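PDB 5NO8: Baccell_00875 from Bacteroides cellulosilyticus DSM 14838, which probably acts as a polysaccharide lyase that removes the L-rhamnose capping glucuronic acid on complex arabinogalactan proteins. Local coordinates for residues Gly244-Asp247 and Phe248-Lys251; Ala553-Tyr556 and Leu557-Ser561; Leu565-Val568 and Lys569-Met572; Ser632-Gln635 and Lys636-Glu639. All blocks are in the same frame, centred on the assembly; numbering follows the deposited sequence.

Contact 1 of 4, residues Gly244-Asp247 and Phe248-Lys251; sequences GNDD and FRHK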
loop_
_atom_site.group_PDB
_atom_site.type_symbol
_atom_site.label_atom_id
_atom_site.label_comp_id
_atom_site.label_asym_id
_atom_site.label_seq_id
_atom_site.Cartn_x
_atom_site.Cartn_y
_atom_site.Cartn_z
ATOM N N GLY A 244 2.396 -18.563 -8.441
ATOM C CA GLY A 244 1.333 -17.624 -8.046
ATOM C C GLY A 244 0.977 -17.850 -6.591
ATOM O O GLY A 244 1.594 -18.691 -5.933
ATOM N N ASN A 245 -0.012 -17.111 -6.106
ATOM C CA ASN A 245 -0.313 -17.092 -4.669
ATOM C C ASN A 245 -0.634 -18.459 -4.076
ATOM O O ASN A 245 -0.152 -18.788 -2.990
ATOM C CB ASN A 245 -1.409 -16.077 -4.354
ATOM C CG ASN A 245 -0.993 -14.648 -4.687
ATOM O OD1 ASN A 245 0.138 -14.230 -4.442
ATOM N ND2 ASN A 245 -1.911 -13.897 -5.277
ATOM N N ASP A 246 -1.425 -19.272 -4.772
ATOM C CA ASP A 246 -1.767 -20.605 -4.260
ATOM C C ASP A 246 -0.564 -21.511 -4.180
ATOM O O ASP A 246 -0.425 -22.282 -3.248
ATOM C CB ASP A 246 -2.839 -21.297 -5.132
ATOM C CG ASP A 246 -4.230 -20.760 -4.912
ATOM O OD1 ASP A 246 -4.493 -20.115 -3.865
ATOM O OD2 ASP A 246 -5.094 -21.012 -5.797
ATOM N N ASP A 247 0.277 -21.459 -5.209
ATOM C CA ASP A 247 1.464 -22.279 -5.269
ATOM C C ASP A 247 2.450 -21.818 -4.192
ATOM O O ASP A 247 3.050 -22.647 -3.505
ATOM C CB ASP A 247 2.084 -22.163 -6.655
ATOM C CG ASP A 247 3.187 -23.174 -6.903
ATOM O OD1 ASP A 247 3.062 -24.327 -6.463
ATOM O OD2 ASP A 247 4.183 -22.820 -7.571
ATOM N N PHE A 248 2.580 -20.502 -4.037
ATOM C CA PHE A 248 3.409 -19.935 -2.942
ATOM C C PHE A 248 2.954 -20.464 -1.585
ATOM O O PHE A 248 3.757 -20.993 -0.814
ATOM C CB PHE A 248 3.373 -18.414 -2.944
ATOM C CG PHE A 248 4.093 -17.799 -1.766
ATOM C CD1 PHE A 248 5.489 -17.717 -1.744
ATOM C CD2 PHE A 248 3.384 -17.311 -0.683
ATOM C CE1 PHE A 248 6.160 -17.161 -0.668
ATOM C CE2 PHE A 248 4.046 -16.773 0.429
ATOM C CZ PHE A 248 5.437 -16.686 0.428
ATOM N N ARG A 249 1.660 -20.377 -1.327
ATOM C CA ARG A 249 1.121 -20.866 -0.049
ATOM C C ARG A 249 1.347 -22.342 0.186
ATOM O O ARG A 249 1.729 -22.771 1.291
ATOM C CB ARG A 249 -0.373 -20.540 0.072
ATOM C CG ARG A 249 -0.635 -19.081 0.395
ATOM C CD ARG A 249 -2.095 -18.813 0.695
ATOM N NE ARG A 249 -2.913 -18.842 -0.498
ATOM C CZ ARG A 249 -3.278 -17.783 -1.234
ATOM N NH1 ARG A 249 -2.902 -16.542 -0.963
ATOM N NH2 ARG A 249 -4.039 -17.978 -2.294
ATOM N N HIS A 250 1.156 -23.129 -0.871
ATOM C CA HIS A 250 1.389 -24.566 -0.806
ATOM C C HIS A 250 2.837 -24.875 -0.450
ATOM O O HIS A 250 3.117 -25.674 0.443
ATOM C CB HIS A 250 1.011 -25.227 -2.153
ATOM C CG HIS A 250 1.162 -26.719 -2.155
ATOM N ND1 HIS A 250 0.352 -27.550 -1.407
ATOM C CD2 HIS A 250 2.051 -27.524 -2.781
ATOM C CE1 HIS A 250 0.730 -28.806 -1.580
ATOM N NE2 HIS A 250 1.762 -28.817 -2.406
ATOM N N LYS A 251 3.751 -24.217 -1.143
ATOM C CA LYS A 251 5.183 -24.404 -0.928
ATOM C C LYS A 251 5.627 -23.930 0.457
ATOM O O LYS A 251 6.452 -24.595 1.118
ATOM C CB LYS A 251 5.956 -23.686 -2.020
ATOM C CG LYS A 251 5.873 -24.413 -3.357
ATOM C CD LYS A 251 6.570 -23.586 -4.428
ATOM C CE LYS A 251 6.427 -24.160 -5.832
ATOM N NZ LYS A 251 7.301 -25.315 -6.014
HETATM O O HOH W 1 -3.913 -21.517 -1.031
#
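Arg-249 reaches back over the first turn of helix 245-254 to meet Asp-246 and Asn-245. Its CB starts 3.5 Å from Asn-245 O, and CG stays over the same carbonyl oxygen. The chain then folds at its third torsion (chi3 -74°), which brings the guanidinium back above the backbone: Asn-245 O lies over the centre of one face, 3.7 Å from CZ. NH1 meets Asn-245 CB. At the far end NH2 closes a salt bridge to Asp-246 OD1 at 2.7 Å, a bent bond that meets the oxygen on its anti side, with the two flat groups turned 68° apart. NE, in turn, gives its hydrogen to a water lying in the guanidinium plane, and that water donates to the same OD1, closing a ring. Phe-581 adds a cation-pi contact. Gly-244 fills the N-cap position, its O taking Phe-248 N at 2.8 Å. Nearby, Lys-251 CE rests 3.1 Å from Asp-247 OD2, whose hydrogen bond is with Asn-243 N, while NZ stays 4.3 Å from that oxygen. The first-turn acids probably suit the helix dipole's positive end, Arg-249 balances Asp-246, and the direct and water-borne links to OD1 probably limit the guanidinium's turning.

Contact 2 of 4, residues Ala553-Tyr556 and Leu557-Ser561; sequences AQLY and LETGS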
loop_
_atom_site.group_PDB
_atom_site.type_symbol
_atom_site.label_atom_id
_atom_site.label_comp_id
_atom_site.label_asym_id
_atom_site.label_seq_id
_atom_site.Cartn_x
_atom_site.Cartn_y
_atom_site.Cartn_z
ATOM N N ALA A 553 -14.534 -0.564 -16.423
ATOM C CA ALA A 553 -15.631 -1.331 -15.854
ATOM C C ALA A 553 -16.930 -0.511 -15.837
ATOM O O ALA A 553 -18.009 -1.031 -16.147
ATOM C CB ALA A 553 -15.285 -1.818 -14.461
ATOM N N GLN A 554 -16.813 0.751 -15.460
ATOM C CA GLN A 554 -17.944 1.681 -15.528
ATOM C C GLN A 554 -18.419 1.867 -16.974
ATOM O O GLN A 554 -19.628 1.902 -17.235
ATOM C CB GLN A 554 -17.597 3.034 -14.956
ATOM C CG GLN A 554 -17.402 3.071 -13.451
ATOM C CD GLN A 554 -16.977 4.435 -13.001
ATOM O OE1 GLN A 554 -15.784 4.690 -12.782
ATOM N NE2 GLN A 554 -17.918 5.341 -12.909
ATOM N N LEU A 555 -17.481 1.995 -17.908
ATOM C CA LEU A 555 -17.859 2.142 -19.321
ATOM C C LEU A 555 -18.591 0.894 -19.810
ATOM O O LEU A 555 -19.594 1.010 -20.514
ATOM C CB LEU A 555 -16.643 2.460 -20.191
ATOM C CG LEU A 555 -16.936 2.859 -21.651
ATOM C CD1 LEU A 555 -17.897 4.041 -21.682
ATOM C CD2 LEU A 555 -15.649 3.238 -22.385
ATOM N N TYR A 556 -18.161 -0.288 -19.381
ATOM C CA TYR A 556 -18.908 -1.498 -19.671
ATOM C C TYR A 556 -20.331 -1.455 -19.094
ATOM O O TYR A 556 -21.291 -1.840 -19.773
ATOM C CB TYR A 556 -18.201 -2.756 -19.162
ATOM C CG TYR A 556 -19.042 -3.986 -19.350
ATOM C CD1 TYR A 556 -19.206 -4.546 -20.623
ATOM C CD2 TYR A 556 -19.737 -4.560 -18.286
ATOM C CE1 TYR A 556 -19.993 -5.662 -20.811
ATOM C CE2 TYR A 556 -20.547 -5.666 -18.481
ATOM C CZ TYR A 556 -20.664 -6.203 -19.748
ATOM O OH TYR A 556 -21.434 -7.308 -19.937
ATOM N N LEU A 557 -20.459 -1.038 -17.831
ATOM C CA LEU A 557 -21.763 -1.038 -17.186
ATOM C C LEU A 557 -22.724 -0.047 -17.851
ATOM O O LEU A 557 -23.927 -0.264 -17.824
ATOM C CB LEU A 557 -21.640 -0.758 -15.684
ATOM C CG LEU A 557 -20.969 -1.889 -14.873
ATOM C CD1 LEU A 557 -20.550 -1.421 -13.474
ATOM C CD2 LEU A 557 -21.864 -3.109 -14.765
ATOM N N GLU A 558 -22.188 1.010 -18.456
ATOM C CA GLU A 558 -22.996 1.984 -19.190
ATOM C C GLU A 558 -23.292 1.610 -20.652
ATOM O O GLU A 558 -24.324 2.017 -21.182
ATOM C CB GLU A 558 -22.320 3.364 -19.149
ATOM C CG GLU A 558 -22.208 3.960 -17.746
ATOM C CD GLU A 558 -23.561 4.232 -17.107
ATOM O OE1 GLU A 558 -24.411 4.884 -17.755
ATOM O OE2 GLU A 558 -23.774 3.780 -15.964
ATOM N N THR A 559 -22.405 0.875 -21.316
ATOM C CA THR A 559 -22.576 0.558 -22.750
ATOM C C THR A 559 -22.858 -0.909 -23.076
ATOM O O THR A 559 -23.383 -1.201 -24.136
ATOM C CB THR A 559 -21.306 0.915 -23.553
ATOM O OG1 THR A 559 -20.215 0.105 -23.085
ATOM C CG2 THR A 559 -20.957 2.371 -23.424
ATOM N N GLY A 560 -22.442 -1.835 -22.226
ATOM C CA GLY A 560 -22.494 -3.256 -22.533
ATOM C C GLY A 560 -21.546 -3.753 -23.610
ATOM O O GLY A 560 -21.669 -4.897 -24.017
ATOM N N SER A 561 -20.579 -2.936 -24.055
ATOM C CA SER A 561 -19.644 -3.356 -25.113
ATOM C C SER A 561 -18.594 -4.289 -24.511
ATOM O O SER A 561 -17.781 -3.843 -23.697
ATOM C CB SER A 561 -18.939 -2.154 -25.760
ATOM O OG SER A 561 -19.852 -1.137 -26.136
HETATM O O HOH W 2 -22.467 -7.283 -23.017
#
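Leu-555 O takes two bonds from one residue, Thr-559, as helix 542-559 ends: the backbone N at 2.9 Å and the hydroxyl OG1 at 2.8 Å. The hydroxyl comes from well above the carbonyl plane, while the N-H is tilted from it less. OG1 can do this because its first torsion (chi1 63°) sets it between the backbone N and the carbonyl carbon. It also accepts from Ser-561 N at 3.2 Å in a nearly straight bond (172°), making an ST turn that leads the chain out of the helix. The methyl CG2 meets Leu-555 CD1 at 3.9 Å. A valine in place of Thr-559 would probably leave Ser-561 N without its acceptor and strip Leu-555 O of its second donor, so that the turn was less firmly held. Gly-560, with positive phi, sends its N to Tyr-556 O at 2.7 Å. The Tyr-556 ring lies beside this exit, its CD1 edge 3.5 Å from Ser-561 O, and a water that donates to Gly-560 O also bonds its hydroxyl. Leu-557 and Tyr-556 both touch Cys-628 of helix 615-629. Glu-558 forms a salt bridge with Arg-497 of helix 496-505, Leu-555 packs on Phe-519 of helix 509-529, and Thr-559 lies on Tyr-564 of helix 562-576, the next helix in the chain.

Contact 3 of 4, residues Leu565-Val568 and Lys569-Met572; sequences LDEV and KRQM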
loop_
_atom_site.group_PDB
_atom_site.type_symbol
_atom_site.label_atom_id
_atom_site.label_comp_id
_atom_site.label_asym_id
_atom_site.label_seq_id
_atom_site.Cartn_x
_atom_site.Cartn_y
_atom_site.Cartn_z
ATOM N N LEU A 565 -15.025 -4.845 -21.131
ATOM C CA LEU A 565 -14.929 -5.898 -20.124
ATOM C C LEU A 565 -13.780 -6.849 -20.377
ATOM O O LEU A 565 -13.142 -7.313 -19.430
ATOM C CB LEU A 565 -16.222 -6.712 -19.976
ATOM C CG LEU A 565 -16.299 -7.723 -18.802
ATOM C CD1 LEU A 565 -15.833 -7.125 -17.470
ATOM C CD2 LEU A 565 -17.709 -8.283 -18.638
ATOM N N ASP A 566 -13.521 -7.184 -21.640
ATOM C CA ASP A 566 -12.379 -8.061 -21.956
ATOM C C ASP A 566 -11.044 -7.392 -21.558
ATOM O O ASP A 566 -10.157 -8.054 -21.038
ATOM C CB ASP A 566 -12.383 -8.501 -23.439
ATOM C CG ASP A 566 -13.506 -9.521 -23.769
ATOM O OD1 ASP A 566 -14.154 -10.106 -22.854
ATOM O OD2 ASP A 566 -13.723 -9.768 -24.970
ATOM N N GLU A 567 -10.941 -6.084 -21.735
ATOM C CA GLU A 567 -9.754 -5.345 -21.286
ATOM C C GLU A 567 -9.628 -5.315 -19.743
ATOM O O GLU A 567 -8.537 -5.521 -19.203
ATOM C CB GLU A 567 -9.736 -3.938 -21.850
ATOM C CG GLU A 567 -8.426 -3.187 -21.602
ATOM C CD GLU A 567 -7.199 -3.873 -22.191
ATOM O OE1 GLU A 567 -7.344 -4.520 -23.246
ATOM O OE2 GLU A 567 -6.091 -3.744 -21.619
ATOM N N VAL A 568 -10.750 -5.097 -19.062
ATOM C CA VAL A 568 -10.812 -5.220 -17.590
ATOM C C VAL A 568 -10.237 -6.559 -17.154
ATOM O O VAL A 568 -9.347 -6.591 -16.304
ATOM C CB VAL A 568 -12.263 -5.062 -17.048
ATOM C CG1 VAL A 568 -12.380 -5.490 -15.581
ATOM C CG2 VAL A 568 -12.752 -3.640 -17.230
ATOM N N LYS A 569 -10.741 -7.643 -17.735
ATOM C CA LYS A 569 -10.303 -8.993 -17.389
ATOM C C LYS A 569 -8.834 -9.237 -17.690
ATOM O O LYS A 569 -8.165 -9.919 -16.920
ATOM C CB LYS A 569 -11.162 -10.061 -18.075
ATOM C CG LYS A 569 -12.517 -10.208 -17.430
ATOM C CD LYS A 569 -13.355 -11.239 -18.152
ATOM C CE LYS A 569 -14.724 -11.357 -17.516
ATOM N NZ LYS A 569 -15.706 -11.869 -18.499
ATOM N N ARG A 570 -8.331 -8.667 -18.785
ATOM C CA ARG A 570 -6.897 -8.741 -19.097
ATOM C C ARG A 570 -6.042 -8.012 -18.045
ATOM O O ARG A 570 -4.959 -8.482 -17.708
ATOM C CB ARG A 570 -6.568 -8.177 -20.503
ATOM C CG ARG A 570 -6.798 -9.180 -21.632
ATOM C CD ARG A 570 -6.209 -8.687 -22.967
ATOM N NE ARG A 570 -6.957 -7.546 -23.497
ATOM C CZ ARG A 570 -8.098 -7.624 -24.193
ATOM N NH1 ARG A 570 -8.650 -8.804 -24.489
ATOM N NH2 ARG A 570 -8.691 -6.505 -24.603
ATOM N N GLN A 571 -6.522 -6.872 -17.560
ATOM C CA GLN A 571 -5.747 -6.035 -16.645
ATOM C C GLN A 571 -5.882 -6.424 -15.169
ATOM O O GLN A 571 -5.017 -6.055 -14.370
ATOM C CB GLN A 571 -6.076 -4.569 -16.842
ATOM C CG GLN A 571 -5.622 -4.031 -18.205
ATOM C CD GLN A 571 -5.594 -2.519 -18.288
ATOM O OE1 GLN A 571 -5.418 -1.829 -17.277
ATOM N NE2 GLN A 571 -5.764 -1.980 -19.508
ATOM N N MET A 572 -6.918 -7.176 -14.812
ATOM C CA MET A 572 -7.166 -7.496 -13.385
ATOM C C MET A 572 -5.973 -8.146 -12.689
ATOM O O MET A 572 -5.660 -7.725 -11.591
ATOM C CB MET A 572 -8.413 -8.356 -13.190
ATOM C CG MET A 572 -9.701 -7.565 -13.300
ATOM S SD MET A 572 -9.997 -6.501 -11.870
ATOM C CE MET A 572 -10.446 -7.748 -10.686
HETATM O O HOH W 3 -15.551 -10.755 -20.947
#
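Glu-567 divides its carboxylate between Arg-570 and Gln-571. Arg-570 grips it side-on, NE at 3.1 Å and NH2 at 2.8 Å from OE1. Both nitrogens approach the oxygen from the same face of the carboxylate, and OE1 stays in the guanidinium plane. OE2 takes Gln-571 NE2 on its anti lone pair, 2.8 Å away and almost straight (175°); Gln-571 OE1 bonds the hydroxyl of Tyr-533. The carboxylate comes within range of both because the glutamate chain bends at its second torsion (chi2 59°). These are i to i+3 and i to i+4 pairings, side-chain links one turn apart within helix 562-576, which packs on helices 542-559 and 615-629. Replacing Glu-567 by an alanine would probably cost Gln-571 NE2 its acceptor, leaving Tyr-533 at OE1, and let the guanidinium, without its counter-charge, turn more freely. Val-568 and Met-572 run side by side on the buried flank, CG1 and CG 4.1 Å apart, against Tyr-625. On the solvent side the join is looser: Asp-566 OD1 and Lys-569 NZ stand 4.9 Å apart with a water between them, accepting from NZ and donating to the carboxylate, while the extended lysine chain passes obliquely by Leu-565, NZ 4.1 Å from CD2.

Contact 4 of 4, residues Ser632-Gln635 and Lys636-Glu639; sequences SSYQ and KRAE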
loop_
_atom_site.group_PDB
_atom_site.type_symbol
_atom_site.label_atom_id
_atom_site.label_comp_id
_atom_site.label_asym_id
_atom_site.label_seq_id
_atom_site.Cartn_x
_atom_site.Cartn_y
_atom_site.Cartn_z
ATOM N N SER A 632 -19.509 -12.543 -6.841
ATOM C CA SER A 632 -19.662 -11.872 -5.556
ATOM C C SER A 632 -18.444 -12.012 -4.623
ATOM O O SER A 632 -18.352 -11.270 -3.634
ATOM C CB SER A 632 -20.920 -12.360 -4.852
ATOM O OG SER A 632 -20.760 -13.707 -4.466
ATOM N N SER A 633 -17.522 -12.932 -4.934
ATOM C CA SER A 633 -16.258 -13.019 -4.189
ATOM C C SER A 633 -15.517 -11.678 -4.297
ATOM O O SER A 633 -14.846 -11.273 -3.362
ATOM C CB SER A 633 -15.375 -14.218 -4.623
ATOM O OG SER A 633 -14.750 -14.021 -5.901
ATOM N N TYR A 634 -15.644 -10.997 -5.434
ATOM C CA TYR A 634 -15.058 -9.681 -5.599
ATOM C C TYR A 634 -15.707 -8.591 -4.787
ATOM O O TYR A 634 -14.997 -7.681 -4.347
ATOM C CB TYR A 634 -14.930 -9.299 -7.074
ATOM C CG TYR A 634 -13.687 -9.916 -7.666
ATOM C CD1 TYR A 634 -13.704 -11.208 -8.200
ATOM C CD2 TYR A 634 -12.476 -9.235 -7.631
ATOM C CE1 TYR A 634 -12.544 -11.797 -8.719
ATOM C CE2 TYR A 634 -11.320 -9.808 -8.152
ATOM C CZ TYR A 634 -11.367 -11.089 -8.694
ATOM O OH TYR A 634 -10.220 -11.635 -9.200
ATOM N N GLN A 635 -17.021 -8.673 -4.546
ATOM C CA GLN A 635 -17.655 -7.747 -3.638
ATOM C C GLN A 635 -17.135 -7.921 -2.199
ATOM O O GLN A 635 -16.932 -6.920 -1.506
ATOM C CB GLN A 635 -19.194 -7.844 -3.695
ATOM C CG GLN A 635 -19.956 -6.949 -2.718
ATOM C CD GLN A 635 -19.653 -5.477 -2.852
ATOM O OE1 GLN A 635 -19.240 -4.999 -3.914
ATOM N NE2 GLN A 635 -19.850 -4.737 -1.772
ATOM N N LYS A 636 -16.930 -9.157 -1.763
ATOM C CA LYS A 636 -16.375 -9.405 -0.426
ATOM C C LYS A 636 -14.948 -8.857 -0.344
ATOM O O LYS A 636 -14.546 -8.285 0.675
ATOM C CB LYS A 636 -16.389 -10.885 -0.088
ATOM C CG LYS A 636 -17.781 -11.481 -0.037
ATOM C CD LYS A 636 -18.624 -10.847 1.039
ATOM C CE LYS A 636 -19.780 -11.765 1.388
ATOM N NZ LYS A 636 -20.703 -11.076 2.332
ATOM N N ARG A 637 -14.195 -9.021 -1.423
ATOM C CA ARG A 637 -12.853 -8.438 -1.491
ATOM C C ARG A 637 -12.846 -6.923 -1.473
ATOM O O ARG A 637 -12.069 -6.298 -0.741
ATOM C CB ARG A 637 -12.087 -9.016 -2.663
ATOM C CG ARG A 637 -11.793 -10.486 -2.435
ATOM C CD ARG A 637 -11.224 -11.129 -3.680
ATOM N NE ARG A 637 -9.906 -10.582 -3.992
ATOM C CZ ARG A 637 -9.160 -10.965 -5.021
ATOM N NH1 ARG A 637 -9.598 -11.900 -5.877
ATOM N NH2 ARG A 637 -7.982 -10.395 -5.205
ATOM N N ALA A 638 -13.765 -6.305 -2.211
ATOM C CA ALA A 638 -13.932 -4.870 -2.174
ATOM C C ALA A 638 -14.193 -4.379 -0.768
ATOM O O ALA A 638 -13.664 -3.348 -0.349
ATOM C CB ALA A 638 -15.091 -4.444 -3.086
ATOM N N GLU A 639 -15.053 -5.098 -0.054
ATOM C CA GLU A 639 -15.399 -4.735 1.331
ATOM C C GLU A 639 -14.187 -4.781 2.271
ATOM O O GLU A 639 -14.019 -3.913 3.144
ATOM C CB GLU A 639 -16.511 -5.657 1.844
ATOM C CG GLU A 639 -17.872 -5.304 1.248
ATOM C CD GLU A 639 -18.936 -6.389 1.380
ATOM O OE1 GLU A 639 -18.674 -7.411 2.058
ATOM O OE2 GLU A 639 -20.042 -6.237 0.762
HETATM O O HOH W 4 -12.028 -13.665 -5.739
#
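Gln-635, Arg-637 and Tyr-634 carry this contact along the first turns of helix 632-644. Gln-635 NE2 gives a hydrogen bond to Glu-639 OE2, 3.0 Å away, on the anti side of that oxygen and some way out of the carboxylate plane. The two side chains cross at about a right angle, and their flat ends are turned 79° apart. A bend at the second torsion of the glutamine (chi2 58°) carries its amide along the helix toward the glutamate, whose CG also lies against Gln-635 O at 3.3 Å. The same NE2 serves Val-690 O as well, so the amide is held by two acceptors.

On another side of the helix, Arg-637 lays its guanidinium on the ring of Tyr-634. The centres are 4.6 Å apart and the planes 30° from parallel, a stack displaced toward the phenol end: Arg-637 NH1 is 3.4 Å from Tyr-634 CZ, and Arg-637 CZ is 4.0 Å from Tyr-634 CE2. NH1 also gives its hydrogen, at 3.0 Å, to a water in the guanidinium plane, and this water donates to Ser-633 OG, itself bonded to Asp-631. The remaining nitrogens are taken by acids, NE by Glu-589 and NH2 by Glu-576, whose other oxygen bonds the Tyr-634 hydroxyl. The stack and these two acids together probably fix the guanidinium's tilt.

Tyr-634 meets Tyr-622 and Tyr-625 edge-to-face on helix 615-629, while Ala-638 touches both Tyr-622 there and Val-690 of helix 682-692, which Glu-639 also touches.

Contacts 2, 3 and 4 lie in the helical part of the chain, whereas contact 1 sits on a short helix that follows strand 232-242 of a large antiparallel sheet. Contacts 2 and 3 occupy consecutive helices and touch, Tyr-556 CD1 lying 3.7 Å from Leu-565 CB; their centres are 12 Å apart. Contact 3 meets contact 4 through Met-572 CE, 3.4 Å from Tyr-634 CE2, and helix 615-629 packs against all three. Contact 1 stays apart, its nearest atoms about 7 Å from contact 4 and about 20 Å from contact 2. Separate glycerol molecules, probably from the crystallisation liquor, lie about 4 Å from the side chains of Gln-554 in contact 2 and Glu-639 in contact 4.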